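Side-chain contacts in spore germination protein GerM (Bacillus subtilis subsp. subtilis str. 168, PDB 6GZB), which is of unknown molecular function but affects both sporulation and germination in its bacterium: residues A[214-219]-A[245-250]; A[231-236]-A[297-302]; A[268-273]-A[293-298]. All coordinates share one frame; numbering follows the deposited sequence.

Contact 1: A[214-219]-A[245-250]; sequences YYVPVT and SGLLTD
L247 presents its forked end to two valines, V216 and V218, on one strand of the long β-hairpin formed by the antiparallel strands 198-208 and 213-223. The loop carrying L247 follows helix 229-239 in the second GerMN domain. The case illustrates how a branched residue can join a loop to a strand by apolar contact alone, as far as these two segments are concerned.

The two branches of L247 divide the work. CD2 lies against the flank of V216, and the two side chains cross obliquely: L247 CD2 is 3.9 Å from V216 CG2 and equally close to V216 CB, while V216 CG1 stands slightly farther off. CD1 instead meets V218 tip to tip, with 4.0 Å between L247 CD1 and V218 CG2. The valines adopt the same conformation, CG1 anti to the backbone N (chi1 179° in V216), which leaves CG2 beside that nitrogen as the methyl closest to the leucine in each. Being two residues apart on a strand, V216 and V218 face the loop together, whereas P217 between them turns to the other side and packs on Y204 of the partner strand.

The first GerMN domain completes the setting. Y64 touches both V216 and L247, and its hydroxyl is hydrogen-bonded to the carbonyl oxygen of S245; V66 adds a further contact to V216. The apolar patch therefore belongs to a place where the tandem domains meet.

Just before the leucine the chain turns through G246, whose backbone angles (phi 83°) leave no room for a CB beside the carbonyl oxygen of S245. An ST turn spans this glycine: the backbone N of L247 donates to S245 OG over 3.3 Å, bent to 142° at the hydrogen.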
loop_
_atom_site.group_PDB
_atom_site.type_symbol
_atom_site.label_atom_id
_atom_site.label_comp_id
_atom_site.label_asym_id
_atom_site.label_seq_id
_atom_site.Cartn_x
_atom_site.Cartn_y
_atom_site.Cartn_z
ATOM N N TYR A 214 10.117 -0.439 -6.710
ATOM C CA TYR A 214 9.022 0.104 -5.945
ATOM C C TYR A 214 8.305 -0.999 -5.183
ATOM O O TYR A 214 8.540 -2.174 -5.406
ATOM C CB TYR A 214 8.055 0.874 -6.850
ATOM C CG TYR A 214 7.502 0.083 -8.019
ATOM C CD1 TYR A 214 6.309 -0.604 -7.906
ATOM C CD2 TYR A 214 8.111 0.124 -9.266
ATOM C CE1 TYR A 214 5.791 -1.320 -8.967
ATOM C CE2 TYR A 214 7.574 -0.548 -10.351
ATOM C CZ TYR A 214 6.417 -1.270 -10.195
ATOM O OH TYR A 214 5.855 -1.922 -11.264
ATOM N N TYR A 215 7.542 -0.606 -4.180
ATOM C CA TYR A 215 6.995 -1.554 -3.239
ATOM C C TYR A 215 5.505 -1.701 -3.460
ATOM O O TYR A 215 4.782 -0.713 -3.514
ATOM C CB TYR A 215 7.313 -1.113 -1.812
ATOM C CG TYR A 215 8.807 -1.129 -1.549
ATOM C CD1 TYR A 215 9.448 -2.310 -1.193
ATOM C CD2 TYR A 215 9.590 -0.022 -1.837
ATOM C CE1 TYR A 215 10.815 -2.357 -1.029
ATOM C CE2 TYR A 215 10.965 -0.063 -1.685
ATOM C CZ TYR A 215 11.569 -1.241 -1.301
ATOM O OH TYR A 215 12.925 -1.287 -1.119
ATOM N N VAL A 216 5.076 -2.944 -3.659
ATOM C CA VAL A 216 3.712 -3.257 -4.032
ATOM C C VAL A 216 3.012 -4.004 -2.898
ATOM O O VAL A 216 3.491 -5.048 -2.434
ATOM C CB VAL A 216 3.687 -4.164 -5.271
ATOM C CG1 VAL A 216 2.252 -4.513 -5.645
ATOM C CG2 VAL A 216 4.411 -3.492 -6.426
ATOM N N PRO A 217 1.899 -3.450 -2.418
ATOM C CA PRO A 217 1.171 -4.064 -1.312
ATOM C C PRO A 217 0.221 -5.130 -1.842
ATOM O O PRO A 217 -0.439 -4.913 -2.857
ATOM C CB PRO A 217 0.388 -2.889 -0.730
ATOM C CG PRO A 217 0.134 -1.996 -1.889
ATOM C CD PRO A 217 1.287 -2.179 -2.846
ATOM N N VAL A 218 0.205 -6.289 -1.197
ATOM C CA VAL A 218 -0.649 -7.396 -1.602
ATOM C C VAL A 218 -1.335 -7.953 -0.356
ATOM O O VAL A 218 -0.683 -8.255 0.645
ATOM C CB VAL A 218 0.183 -8.513 -2.265
ATOM C CG1 VAL A 218 -0.657 -9.745 -2.496
ATOM C CG2 VAL A 218 0.780 -8.025 -3.578
ATOM N N THR A 219 -2.655 -8.075 -0.409
ATOM C CA THR A 219 -3.404 -8.670 0.700
ATOM C C THR A 219 -3.396 -10.196 0.597
ATOM O O THR A 219 -3.932 -10.769 -0.344
ATOM C CB THR A 219 -4.854 -8.181 0.718
ATOM O OG1 THR A 219 -4.876 -6.750 0.789
ATOM C CG2 THR A 219 -5.588 -8.753 1.916
ATOM N N SER A 245 4.501 -13.604 -10.854
ATOM C CA SER A 245 3.538 -12.597 -10.403
ATOM C C SER A 245 3.993 -11.194 -10.785
ATOM O O SER A 245 3.297 -10.212 -10.533
ATOM C CB SER A 245 3.396 -12.671 -8.879
ATOM O OG SER A 245 4.654 -12.467 -8.250
ATOM N N GLY A 246 5.195 -11.099 -11.301
ATOM C CA GLY A 246 5.777 -9.827 -11.615
ATOM C C GLY A 246 6.402 -9.210 -10.379
ATOM O O GLY A 246 6.803 -8.098 -10.410
ATOM N N LEU A 247 6.477 -9.963 -9.300
ATOM C CA LEU A 247 7.026 -9.507 -8.051
ATOM C C LEU A 247 8.185 -10.348 -7.566
ATOM O O LEU A 247 8.365 -11.458 -7.961
ATOM C CB LEU A 247 5.967 -9.524 -6.968
ATOM C CG LEU A 247 4.691 -8.745 -7.147
ATOM C CD1 LEU A 247 3.667 -9.051 -6.079
ATOM C CD2 LEU A 247 4.954 -7.266 -7.297
ATOM N N LEU A 248 8.971 -9.781 -6.686
ATOM C CA LEU A 248 10.067 -10.502 -6.091
ATOM C C LEU A 248 10.188 -10.192 -4.622
ATOM O O LEU A 248 9.535 -9.322 -4.112
ATOM C CB LEU A 248 11.343 -10.145 -6.792
ATOM C CG LEU A 248 11.281 -8.849 -7.573
ATOM C CD1 LEU A 248 12.665 -8.300 -7.591
ATOM C CD2 LEU A 248 10.784 -8.962 -9.000
ATOM N N THR A 249 11.011 -10.949 -3.936
ATOM C CA THR A 249 11.303 -10.720 -2.527
ATOM C C THR A 249 12.813 -10.705 -2.420
ATOM O O THR A 249 13.475 -11.409 -3.140
ATOM C CB THR A 249 10.724 -11.808 -1.586
ATOM O OG1 THR A 249 10.572 -11.294 -0.268
ATOM C CG2 THR A 249 11.615 -12.957 -1.498
ATOM N N ASP A 250 13.364 -9.862 -1.565
ATOM C CA ASP A 250 14.785 -9.880 -1.392
ATOM C C ASP A 250 15.103 -10.679 -0.151
ATOM O O ASP A 250 16.219 -10.741 0.249
ATOM C CB ASP A 250 15.389 -8.488 -1.342
ATOM C CG ASP A 250 16.896 -8.480 -1.637
ATOM O OD1 ASP A 250 17.344 -9.215 -2.520
ATOM O OD2 ASP A 250 17.646 -7.742 -0.996
#

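Contact 2: A[231-236]-A[297-302]; sequences TAAINE and LTLTEQ
Q302 reaches from the turn that follows helix 289-299 to A233 on helix 229-239, and its course can be traced atom by atom. Q302 CB lies close to the carbonyl oxygen of its own turn, 3.3 Å from L299 O, the atom that also accepts from the backbone N of Q302 to close a type I turn. Q302 CG passes 3.8 Å from L299 O, and the chain then runs out extended (chi2 176°), carrying the amide toward the other helix. At the tip, Q302 NE2 has two kinds of neighbour: it is hydrogen-bonded to the carbonyl oxygen of D229, in the first turn of helix 229-239, and it sits 3.8 Å from A233 CB.

That one methyl is a shared target. T298 meets it with CG2, at 3.7 Å from A233 CB, and L299 with CD1, at 3.8 Å from A233 CB. With only a methyl at this position, the CA atoms of A233 and T298 are 7.2 Å apart, consistent with close packing of the two helices.

L201 of strand 198-208 touches both A233 and Q302, while I234 and L299 pack on L270 of strand 267-272, placing the helix pair between the hairpin and the four-stranded sheet that holds strand 267-272.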
loop_
_atom_site.group_PDB
_atom_site.type_symbol
_atom_site.label_atom_id
_atom_site.label_comp_id
_atom_site.label_asym_id
_atom_site.label_seq_id
_atom_site.Cartn_x
_atom_site.Cartn_y
_atom_site.Cartn_z
ATOM N N THR A 231 4.526 -11.621 13.311
ATOM C CA THR A 231 5.217 -12.835 12.901
ATOM C C THR A 231 4.695 -13.376 11.571
ATOM O O THR A 231 5.468 -13.822 10.723
ATOM C CB THR A 231 5.097 -13.919 13.991
ATOM O OG1 THR A 231 5.737 -13.459 15.185
ATOM C CG2 THR A 231 5.749 -15.215 13.546
ATOM N N ALA A 232 3.378 -13.369 11.400
ATOM C CA ALA A 232 2.774 -13.806 10.142
ATOM C C ALA A 232 3.326 -13.000 8.964
ATOM O O ALA A 232 3.680 -13.565 7.925
ATOM C CB ALA A 232 1.260 -13.668 10.210
ATOM N N ALA A 233 3.351 -11.678 9.116
ATOM C CA ALA A 233 3.887 -10.778 8.087
ATOM C C ALA A 233 5.328 -11.121 7.725
ATOM O O ALA A 233 5.674 -11.248 6.549
ATOM C CB ALA A 233 3.793 -9.335 8.554
ATOM N N ILE A 234 6.158 -11.312 8.738
ATOM C CA ILE A 234 7.552 -11.680 8.517
ATOM C C ILE A 234 7.673 -13.018 7.795
ATOM O O ILE A 234 8.453 -13.145 6.849
ATOM C CB ILE A 234 8.337 -11.737 9.843
ATOM C CG1 ILE A 234 8.396 -10.350 10.487
ATOM C CG2 ILE A 234 9.741 -12.256 9.604
ATOM C CD1 ILE A 234 8.869 -9.265 9.544
ATOM N N ASN A 235 6.889 -14.008 8.213
ATOM C CA ASN A 235 6.910 -15.315 7.546
ATOM C C ASN A 235 6.491 -15.198 6.082
ATOM O O ASN A 235 7.080 -15.845 5.211
ATOM C CB ASN A 235 6.005 -16.330 8.268
ATOM C CG ASN A 235 6.535 -16.727 9.635
ATOM O OD1 ASN A 235 7.703 -16.508 9.944
ATOM N ND2 ASN A 235 5.654 -17.222 10.491
ATOM N N GLU A 236 5.496 -14.357 5.798
ATOM C CA GLU A 236 5.059 -14.165 4.407
ATOM C C GLU A 236 6.128 -13.456 3.573
ATOM O O GLU A 236 6.275 -13.716 2.370
ATOM C CB GLU A 236 3.749 -13.363 4.343
ATOM C CG GLU A 236 2.523 -14.100 4.866
ATOM C CD GLU A 236 2.274 -15.416 4.144
ATOM O OE1 GLU A 236 2.542 -15.488 2.935
ATOM O OE2 GLU A 236 1.872 -16.394 4.800
ATOM N N LEU A 297 7.335 -0.986 5.762
ATOM C CA LEU A 297 6.074 -0.670 5.083
ATOM C C LEU A 297 4.977 -1.653 5.495
ATOM O O LEU A 297 3.820 -1.276 5.649
ATOM C CB LEU A 297 6.240 -0.692 3.556
ATOM C CG LEU A 297 7.029 0.478 2.963
ATOM C CD1 LEU A 297 7.338 0.215 1.503
ATOM C CD2 LEU A 297 6.271 1.790 3.110
ATOM N N THR A 298 5.348 -2.918 5.649
ATOM C CA THR A 298 4.376 -3.972 5.929
ATOM C C THR A 298 3.857 -3.836 7.362
ATOM O O THR A 298 2.655 -3.778 7.601
ATOM C CB THR A 298 5.005 -5.358 5.723
ATOM O OG1 THR A 298 5.318 -5.545 4.330
ATOM C CG2 THR A 298 4.066 -6.451 6.187
ATOM N N LEU A 299 4.774 -3.691 8.302
ATOM C CA LEU A 299 4.410 -3.638 9.713
ATOM C C LEU A 299 3.659 -2.359 10.076
ATOM O O LEU A 299 2.680 -2.404 10.831
ATOM C CB LEU A 299 5.652 -3.795 10.586
ATOM C CG LEU A 299 5.897 -5.208 11.123
ATOM C CD1 LEU A 299 5.371 -6.277 10.190
ATOM C CD2 LEU A 299 7.359 -5.454 11.442
ATOM N N THR A 300 4.045 -1.235 9.480
ATOM C CA THR A 300 3.371 0.033 9.761
ATOM C C THR A 300 2.019 0.176 9.067
ATOM O O THR A 300 1.386 1.215 9.189
ATOM C CB THR A 300 4.244 1.256 9.400
ATOM O OG1 THR A 300 4.590 1.241 8.011
ATOM C CG2 THR A 300 5.506 1.267 10.218
ATOM N N GLU A 301 1.589 -0.839 8.317
ATOM C CA GLU A 301 0.196 -0.916 7.869
ATOM C C GLU A 301 -0.711 -1.427 8.978
ATOM O O GLU A 301 -1.926 -1.298 8.880
ATOM C CB GLU A 301 0.034 -1.861 6.671
ATOM C CG GLU A 301 0.664 -1.384 5.383
ATOM C CD GLU A 301 0.042 -0.115 4.824
ATOM O OE1 GLU A 301 0.744 0.580 4.061
ATOM O OE2 GLU A 301 -1.125 0.205 5.129
ATOM N N GLN A 302 -0.126 -2.141 9.917
ATOM C CA GLN A 302 -0.852 -2.744 11.005
ATOM C C GLN A 302 -1.191 -1.722 12.045
ATOM O O GLN A 302 -0.469 -0.779 12.234
ATOM C CB GLN A 302 -0.095 -3.906 11.602
ATOM C CG GLN A 302 0.014 -5.072 10.657
ATOM C CD GLN A 302 0.832 -6.219 11.172
ATOM O OE1 GLN A 302 0.944 -6.407 12.336
ATOM N NE2 GLN A 302 1.391 -6.979 10.294
#

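Contact 3: A[268-273]-A[293-298]; sequences VTLDFN and NSIVLT
I295 divides its contacts between two residues of strand 267-272. Its CG2 branch slides past L270 in the opposite direction, with 3.7 Å between I295 CG2 and L270 CD1. The longer branch goes to F272: I295 CD1 lies 3.7 Å from F272 CZ and 4.1 Å from F272 CE2, so the methyl meets the far end of the ring. CG1 anti to the carbonyl carbon (chi1 -71°), followed by an extended chi2, is what carries CD1 out to the phenylalanine while CG2 stays alongside the leucine's CD1.

Around this trio comes a second apolar shell. V308 of the adjacent strand 307-312 touches both L270 and I295, I230 of helix 229-239 packs on L270, I234 of that helix packs on F272, and F251 reaches I295 from a loop. Farther out, polar bonds fix the backbones. L270 is paired through its main chain with S309 and K311, while on the helix S294 O accepts twice: from T298 N at 3.0 Å and from T298 OG1 at 2.7 Å, the two donors arriving from opposite faces of the carbonyl plane. The hydroxyl is tilted 29° from that plane, and the same OG1 is hydrogen-bonded to the backbone N of Y204, linking helix 289-299 to the hairpin.

Strand 267-272, helix 289-299 and strand 307-312, the strands parallel and adjacent, make a β-α-β crossover with the helix lying on the sheet, a layout that recurs in the first GerMN domain with strand 119-124, helix 136-147 and strand 155-160.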
loop_
_atom_site.group_PDB
_atom_site.type_symbol
_atom_site.label_atom_id
_atom_site.label_comp_id
_atom_site.label_asym_id
_atom_site.label_seq_id
_atom_site.Cartn_x
_atom_site.Cartn_y
_atom_site.Cartn_z
ATOM N N VAL A 268 7.743 -1.739 17.343
ATOM C CA VAL A 268 7.919 -3.177 17.273
ATOM C C VAL A 268 9.395 -3.511 17.274
ATOM O O VAL A 268 10.182 -2.901 16.545
ATOM C CB VAL A 268 7.271 -3.749 15.998
ATOM C CG1 VAL A 268 7.553 -5.238 15.866
ATOM C CG2 VAL A 268 5.771 -3.469 16.009
ATOM N N THR A 269 9.760 -4.523 18.050
ATOM C CA THR A 269 11.117 -5.035 18.040
ATOM C C THR A 269 11.162 -6.440 17.472
ATOM O O THR A 269 10.489 -7.341 17.970
ATOM C CB THR A 269 11.712 -5.043 19.458
ATOM O OG1 THR A 269 11.785 -3.698 19.939
ATOM C CG2 THR A 269 13.109 -5.644 19.454
ATOM N N LEU A 270 11.937 -6.608 16.404
ATOM C CA LEU A 270 12.099 -7.902 15.769
ATOM C C LEU A 270 13.483 -8.455 16.053
ATOM O O LEU A 270 14.477 -7.728 16.037
ATOM C CB LEU A 270 11.908 -7.784 14.250
ATOM C CG LEU A 270 10.605 -7.158 13.757
ATOM C CD1 LEU A 270 10.644 -6.987 12.245
ATOM C CD2 LEU A 270 9.417 -8.014 14.167
ATOM N N ASP A 271 13.545 -9.763 16.238
ATOM C CA ASP A 271 14.789 -10.444 16.517
ATOM C C ASP A 271 14.951 -11.550 15.497
ATOM O O ASP A 271 14.200 -12.518 15.503
ATOM C CB ASP A 271 14.757 -11.022 17.936
ATOM C CG ASP A 271 16.133 -11.425 18.439
ATOM O OD1 ASP A 271 17.134 -11.201 17.723
ATOM O OD2 ASP A 271 16.203 -11.973 19.560
ATOM N N PHE A 272 15.844 -11.348 14.565
ATOM C CA PHE A 272 16.012 -12.265 13.489
ATOM C C PHE A 272 17.134 -13.235 13.662
ATOM O O PHE A 272 17.964 -13.101 14.507
ATOM C CB PHE A 272 16.341 -11.485 12.223
ATOM C CG PHE A 272 15.207 -10.716 11.652
ATOM C CD1 PHE A 272 14.270 -11.333 10.882
ATOM C CD2 PHE A 272 15.118 -9.374 11.841
ATOM C CE1 PHE A 272 13.241 -10.636 10.338
ATOM C CE2 PHE A 272 14.089 -8.661 11.308
ATOM C CZ PHE A 272 13.151 -9.296 10.553
ATOM N N ASN A 273 17.134 -14.228 12.808
ATOM C CA ASN A 273 18.226 -15.149 12.730
ATOM C C ASN A 273 19.248 -14.577 11.747
ATOM O O ASN A 273 19.093 -13.494 11.242
ATOM C CB ASN A 273 17.783 -16.570 12.376
ATOM C CG ASN A 273 17.078 -16.689 11.034
ATOM O OD1 ASN A 273 16.975 -15.774 10.281
ATOM N ND2 ASN A 273 16.614 -17.862 10.755
ATOM N N ASN A 293 12.918 -1.887 3.973
ATOM C CA ASN A 293 11.729 -1.166 3.525
ATOM C C ASN A 293 10.460 -2.033 3.522
ATOM O O ASN A 293 9.379 -1.561 3.866
ATOM C CB ASN A 293 11.951 -0.601 2.125
ATOM C CG ASN A 293 12.771 0.661 2.135
ATOM O OD1 ASN A 293 12.604 1.509 3.008
ATOM N ND2 ASN A 293 13.660 0.798 1.157
ATOM N N SER A 294 10.590 -3.257 3.024
ATOM C CA SER A 294 9.489 -4.206 2.990
ATOM C C SER A 294 8.954 -4.470 4.391
ATOM O O SER A 294 7.748 -4.435 4.621
ATOM C CB SER A 294 9.945 -5.523 2.355
ATOM O OG SER A 294 9.964 -5.394 0.958
ATOM N N ILE A 295 9.861 -4.720 5.329
ATOM C CA ILE A 295 9.479 -4.929 6.714
ATOM C C ILE A 295 8.715 -3.739 7.272
ATOM O O ILE A 295 7.642 -3.885 7.859
ATOM C CB ILE A 295 10.707 -5.183 7.597
ATOM C CG1 ILE A 295 11.292 -6.560 7.288
ATOM C CG2 ILE A 295 10.324 -5.069 9.061
ATOM C CD1 ILE A 295 12.660 -6.789 7.897
ATOM N N VAL A 296 9.275 -2.554 7.089
ATOM C CA VAL A 296 8.738 -1.365 7.710
ATOM C C VAL A 296 7.414 -0.951 7.088
ATOM O O VAL A 296 6.473 -0.596 7.802
ATOM C CB VAL A 296 9.744 -0.197 7.630
ATOM C CG1 VAL A 296 9.114 1.095 8.124
ATOM C CG2 VAL A 296 10.974 -0.531 8.449
ATOM N N LEU A 297 7.335 -0.986 5.762
ATOM C CA LEU A 297 6.074 -0.670 5.083
ATOM C C LEU A 297 4.977 -1.653 5.495
ATOM O O LEU A 297 3.820 -1.276 5.649
ATOM C CB LEU A 297 6.240 -0.692 3.556
ATOM C CG LEU A 297 7.029 0.478 2.963
ATOM C CD1 LEU A 297 7.338 0.215 1.503
ATOM C CD2 LEU A 297 6.271 1.790 3.110
ATOM N N THR A 298 5.348 -2.918 5.649
ATOM C CA THR A 298 4.376 -3.972 5.929
ATOM C C THR A 298 3.857 -3.836 7.362
ATOM O O THR A 298 2.655 -3.778 7.601
ATOM C CB THR A 298 5.005 -5.358 5.723
ATOM O OG1 THR A 298 5.318 -5.545 4.330
ATOM C CG2 THR A 298 4.066 -6.451 6.187
#

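Overall arrangement
All three contacts belong to the second GerMN domain. Contacts 2 and 3 have centres about 7 Å apart, share L297 and T298 and use neighbouring turns of helix 289-299, so their apolar residues form one continuous core. Contact 1 lies about 13 Å from contact 2 and 16 Å from contact 3, centre to centre, and is joined to both through Y215, whose CB packs on L297 and whose hydroxyl probably bonds N293. Along the chain, contact 1 closes before contact 3 opens, while the segments of contacts 1 and 2 alternate. Helix 289-299 thereby connects sheet, neighbouring helix and the interdomain hairpin.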